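Local coordinates for Succinylglutamatedesuccinylase/aspartoacylase (Rhodobacter sphaeroides 2.4.1, PDB 3CDX) that probably hydrolyses amide bonds of acylated amino acids, as a metal-dependent member of the succinylglutamate desuccinylase/aspartoacylase family, at the calcium ion site and the interface of chains A and B. Numbering follows the deposited sequence. Chains: chain A/B, Succinylglutamatedesuccinylase/aspartoacylase.

Contact 1: the calcium ion site. Residues chain A 63, 66, 105, 113, 147, 149-150. With CA (calcium ion), chain C.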
# COMPACT_ATOMS: atom_id res chain seq x y z
N HIS A 63 -20.63 -8.87 -5.55
CA HIS A 63 -19.34 -8.38 -5.99
C HIS A 63 -19.50 -6.94 -6.44
O HIS A 63 -20.46 -6.60 -7.15
CB HIS A 63 -18.77 -9.27 -7.11
CG HIS A 63 -18.34 -10.62 -6.62
ND1 HIS A 63 -18.65 -11.79 -7.29
CD2 HIS A 63 -17.65 -11.00 -5.51
CE1 HIS A 63 -18.18 -12.83 -6.61
NE2 HIS A 63 -17.56 -12.38 -5.54
N GLU A 66 -19.90 -5.91 -10.30
CA GLU A 66 -20.88 -6.57 -11.15
C GLU A 66 -22.14 -5.75 -11.08
O GLU A 66 -22.86 -5.83 -10.11
CB GLU A 66 -21.06 -8.00 -10.68
CG GLU A 66 -19.78 -8.74 -10.83
CD GLU A 66 -19.80 -10.12 -10.25
OE1 GLU A 66 -20.91 -10.61 -9.90
OE2 GLU A 66 -18.68 -10.68 -10.14
N ARG A 105 -14.14 -6.68 -7.07
CA ARG A 105 -14.66 -7.99 -6.69
C ARG A 105 -14.41 -8.27 -5.22
O ARG A 105 -15.35 -8.67 -4.51
CB ARG A 105 -13.98 -9.07 -7.52
CG ARG A 105 -14.63 -10.44 -7.35
CD ARG A 105 -13.85 -11.47 -8.17
NE ARG A 105 -14.34 -12.82 -7.93
CZ ARG A 105 -15.35 -13.38 -8.59
NH1 ARG A 105 -15.99 -12.70 -9.53
NH2 ARG A 105 -15.72 -14.61 -8.30
N ASP A 113 -12.95 -12.24 -0.89
CA ASP A 113 -14.01 -12.47 -1.85
C ASP A 113 -15.18 -12.97 -1.02
O ASP A 113 -15.15 -14.09 -0.53
CB ASP A 113 -13.59 -13.53 -2.85
CG ASP A 113 -14.62 -13.69 -3.98
OD1 ASP A 113 -15.83 -13.47 -3.74
OD2 ASP A 113 -14.18 -14.02 -5.11
N ASP A 147 -29.81 -14.35 -7.61
CA ASP A 147 -28.60 -13.65 -7.23
C ASP A 147 -27.93 -13.18 -8.52
O ASP A 147 -27.50 -13.99 -9.37
CB ASP A 147 -27.72 -14.57 -6.32
CG ASP A 147 -26.48 -13.85 -5.76
OD1 ASP A 147 -26.49 -12.60 -5.55
OD2 ASP A 147 -25.47 -14.57 -5.58
N HIS A 149 -25.29 -11.65 -10.99
CA HIS A 149 -23.87 -11.52 -11.18
C HIS A 149 -23.53 -11.17 -12.62
O HIS A 149 -24.41 -11.22 -13.51
CB HIS A 149 -23.18 -12.85 -10.78
CG HIS A 149 -23.19 -13.10 -9.30
ND1 HIS A 149 -22.12 -12.80 -8.48
CD2 HIS A 149 -24.16 -13.58 -8.48
CE1 HIS A 149 -22.42 -13.09 -7.23
NE2 HIS A 149 -23.65 -13.58 -7.20
N THR A 150 -22.26 -10.84 -12.83
CA THR A 150 -21.64 -10.73 -14.14
C THR A 150 -20.20 -11.20 -13.93
O THR A 150 -19.83 -11.54 -12.80
CB THR A 150 -21.59 -9.28 -14.69
OG1 THR A 150 -20.60 -8.52 -13.96
CG2 THR A 150 -22.94 -8.58 -14.61
CA CA C . -19.93 -12.50 -9.16
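In A:His63 and A:His149, CG lies beside the backbone N and anti to the carbonyl carbon, and different second torsions (chi2 135° and -97°) then point ND1 of each ring at one ion; A:Glu66 takes the same first turn and runs on extended to bring its carboxylate there. They form the HxxE...H metal motif of the M14-like succinylglutamate desuccinylase/aspartoacylase family, which normally holds catalytic zinc; the calcium modelled here is poorly ordered and may derive from crystallisation. A:His63 ND1 binds CA at 2.4 Å and A:His149 ND1 binds CA at 2.3 Å. Both carboxylate oxygens of A:Glu66 chelate the ion, with OE1 at 2.3 Å from CA and a bite of only 57°; water ligands may be unseen. Histidine suits this place because its second nitrogen can be held from behind. A:His63 NE2 donates to A:Asp113 OD1 at 2.7 Å, and A:His149 NE2 to A:Asp147 OD2 at 2.6 Å. Each acceptor lies close to the imidazole plane, but each carboxylate is met from above its own plane. These acids fix the ring rotations and would probably make ND1 a stronger electron-pair donor to the metal. A:Arg105, extended from CG to NE, runs over one face of the A:His63 ring. A:Arg105 NE donates to A:Asp113 OD2 at 3.1 Å, tilted from the guanidinium plane, and NH1 forms a longer salt bridge to A:Glu66 OE2, tying a second-shell acid to a first-shell ligand.

Contact 2: the interface of chains A and B. Residues chain A 25-26, 44-45, 70, 74, 94, 97, 100; chain B 300-303.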
# COMPACT_ATOMS: atom_id res chain seq x y z
N GLY A 25 -35.25 0.89 3.45
CA GLY A 25 -34.29 1.35 4.45
C GLY A 25 -32.92 0.73 4.28
O GLY A 25 -32.52 0.39 3.18
N TYR A 26 -32.20 0.58 5.39
CA TYR A 26 -30.82 0.10 5.34
C TYR A 26 -30.62 -0.84 6.47
O TYR A 26 -31.13 -0.61 7.57
CB TYR A 26 -29.85 1.26 5.53
CG TYR A 26 -30.06 2.32 4.50
CD1 TYR A 26 -29.52 2.18 3.22
CD2 TYR A 26 -30.80 3.47 4.79
CE1 TYR A 26 -29.72 3.13 2.27
CE2 TYR A 26 -31.02 4.43 3.80
CZ TYR A 26 -30.46 4.23 2.55
OH TYR A 26 -30.61 5.13 1.55
N PRO A 44 -28.62 -0.93 1.51
CA PRO A 44 -30.04 -0.76 1.12
C PRO A 44 -30.88 -2.06 1.04
O PRO A 44 -30.46 -3.04 0.44
CB PRO A 44 -29.96 -0.05 -0.25
CG PRO A 44 -28.55 -0.17 -0.71
CD PRO A 44 -27.68 -0.38 0.49
N ILE A 45 -32.06 -2.02 1.68
CA ILE A 45 -33.06 -3.11 1.65
C ILE A 45 -34.46 -2.50 1.52
O ILE A 45 -34.83 -1.61 2.30
CB ILE A 45 -33.12 -3.93 2.98
CG1 ILE A 45 -31.79 -4.58 3.34
CG2 ILE A 45 -34.24 -5.02 2.92
CD1 ILE A 45 -31.78 -5.19 4.77
N GLN A 70 -27.19 -4.54 -9.65
CA GLN A 70 -27.34 -3.29 -8.88
C GLN A 70 -28.35 -2.33 -9.55
O GLN A 70 -29.13 -1.71 -8.87
CB GLN A 70 -25.99 -2.56 -8.74
CG GLN A 70 -24.88 -3.38 -8.00
CD GLN A 70 -23.58 -2.60 -7.96
OE1 GLN A 70 -23.60 -1.39 -7.74
NE2 GLN A 70 -22.44 -3.29 -8.24
N SER A 74 -32.26 -2.03 -7.97
CA SER A 74 -32.54 -0.74 -7.36
C SER A 74 -33.64 -0.01 -8.11
O SER A 74 -34.46 0.71 -7.51
CB SER A 74 -31.28 0.12 -7.23
OG SER A 74 -30.85 0.61 -8.48
N ALA A 94 -27.53 -3.88 -3.66
CA ALA A 94 -26.14 -3.48 -3.48
C ALA A 94 -25.59 -4.05 -2.17
O ALA A 94 -25.44 -3.34 -1.21
CB ALA A 94 -26.03 -1.95 -3.53
N MET A 97 -21.47 -3.19 -0.13
CA MET A 97 -21.28 -1.74 -0.32
C MET A 97 -19.83 -1.25 -0.38
O MET A 97 -19.48 -0.47 -1.26
CB MET A 97 -22.06 -0.95 0.74
CG MET A 97 -23.52 -0.64 0.30
SD MET A 97 -23.67 0.28 -1.28
CE MET A 97 -22.62 1.64 -1.15
N ILE A 100 -18.48 -2.19 -3.72
CA ILE A 100 -19.21 -1.38 -4.69
C ILE A 100 -18.51 -0.01 -4.82
O ILE A 100 -18.21 0.46 -5.94
CB ILE A 100 -20.70 -1.27 -4.29
CG1 ILE A 100 -21.38 -2.61 -4.54
CG2 ILE A 100 -21.44 -0.13 -5.05
CD1 ILE A 100 -22.85 -2.66 -4.10
N VAL B 300 -26.83 3.74 -6.15
CA VAL B 300 -27.20 2.47 -5.54
C VAL B 300 -27.03 2.43 -4.03
O VAL B 300 -27.57 1.54 -3.36
CB VAL B 300 -26.59 1.24 -6.24
CG1 VAL B 300 -26.98 1.26 -7.69
CG2 VAL B 300 -25.04 1.14 -6.01
N GLU B 301 -26.32 3.43 -3.51
CA GLU B 301 -26.09 3.61 -2.10
C GLU B 301 -27.36 4.07 -1.36
O GLU B 301 -27.47 3.90 -0.15
CB GLU B 301 -24.93 4.59 -1.86
CG GLU B 301 -25.17 5.99 -2.41
CD GLU B 301 -24.63 6.16 -3.82
OE1 GLU B 301 -24.37 7.33 -4.18
OE2 GLU B 301 -24.44 5.16 -4.56
N ASP B 302 -28.31 4.63 -2.12
CA ASP B 302 -29.58 5.16 -1.60
C ASP B 302 -30.75 4.27 -1.93
O ASP B 302 -30.84 3.76 -3.03
CB ASP B 302 -29.88 6.52 -2.22
CG ASP B 302 -28.97 7.61 -1.72
OD1 ASP B 302 -28.14 7.36 -0.84
OD2 ASP B 302 -29.10 8.74 -2.23
N VAL B 303 -31.66 4.10 -0.98
CA VAL B 303 -33.00 3.66 -1.30
C VAL B 303 -33.74 4.87 -1.91
O VAL B 303 -33.32 6.02 -1.71
CB VAL B 303 -33.77 3.03 -0.06
CG1 VAL B 303 -33.10 1.74 0.41
CG2 VAL B 303 -33.97 4.03 1.11
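Chain B presses a short loop, B:Val300 to B:Val303, into chain A at part of a two-fold symmetric interface between copies of one protein, possibly the biological dimer. The tight part surrounds B:Val300, which hides 73 Å² of its surface. Its branched side chain suits a recess lined on several sides: CG1 faces A:Gln70 and A:Ser74, while B:Val300 CG2, in the crowded position between backbone N and carbonyl carbon, meets A:Ile100 CG2 at 3.9 Å and the amide oxygen of A:Gln70. A:Ser74 OG is turned back to donate to A:Gln70 O at 2.9 Å, satisfying its hydroxyl within the helix. The flexible thioether of A:Met97, bent at chi2 and chi3, crosses B:Glu301 at about a right angle and lays A:Met97 CE 3.8 Å from B:Glu301 CB. At the other end A:Tyr26 and B:Val303 meet tip to tip, A:Tyr26 CZ lying 3.8 Å from B:Val303 CG2, while the rigid, apolar ring of A:Pro44 sets CB 3.7 Å from B:Val303 CG1. A:Tyr26 OH also accepts the backbone N-H of B:Val303. An alanine at A:Tyr26 would remove both ring and hydroxyl, and would probably loosen the hold on B:Val303 and leave its amide without this acceptor. B:Asp302 is the loose side of the loop, with only 9 Å² hidden and its OD1 merely 4.1 Å from A:Tyr26 OH. A:Tyr26 OH lies 2.9 Å from B:Val303 N, with 160° at the hydrogen.

The C-alpha centres of contact 1 and contact 2 lie about 15 Å apart, and the two share no residue, yet they are close in sequence. Helix 68-79, which supplies part of the recess of contact 2, starts just after the glutamate of the metal motif, and helix 97-102 ends shortly before A:Arg105 of contact 1. Chain B supplies none of the metal ligands described, so any influence of pairing on the site would more likely be indirect, perhaps by steadying these helices. Two-fold symmetry gives the interface patch a twin, and each of the six copies in the deposited assembly repeats the metal site.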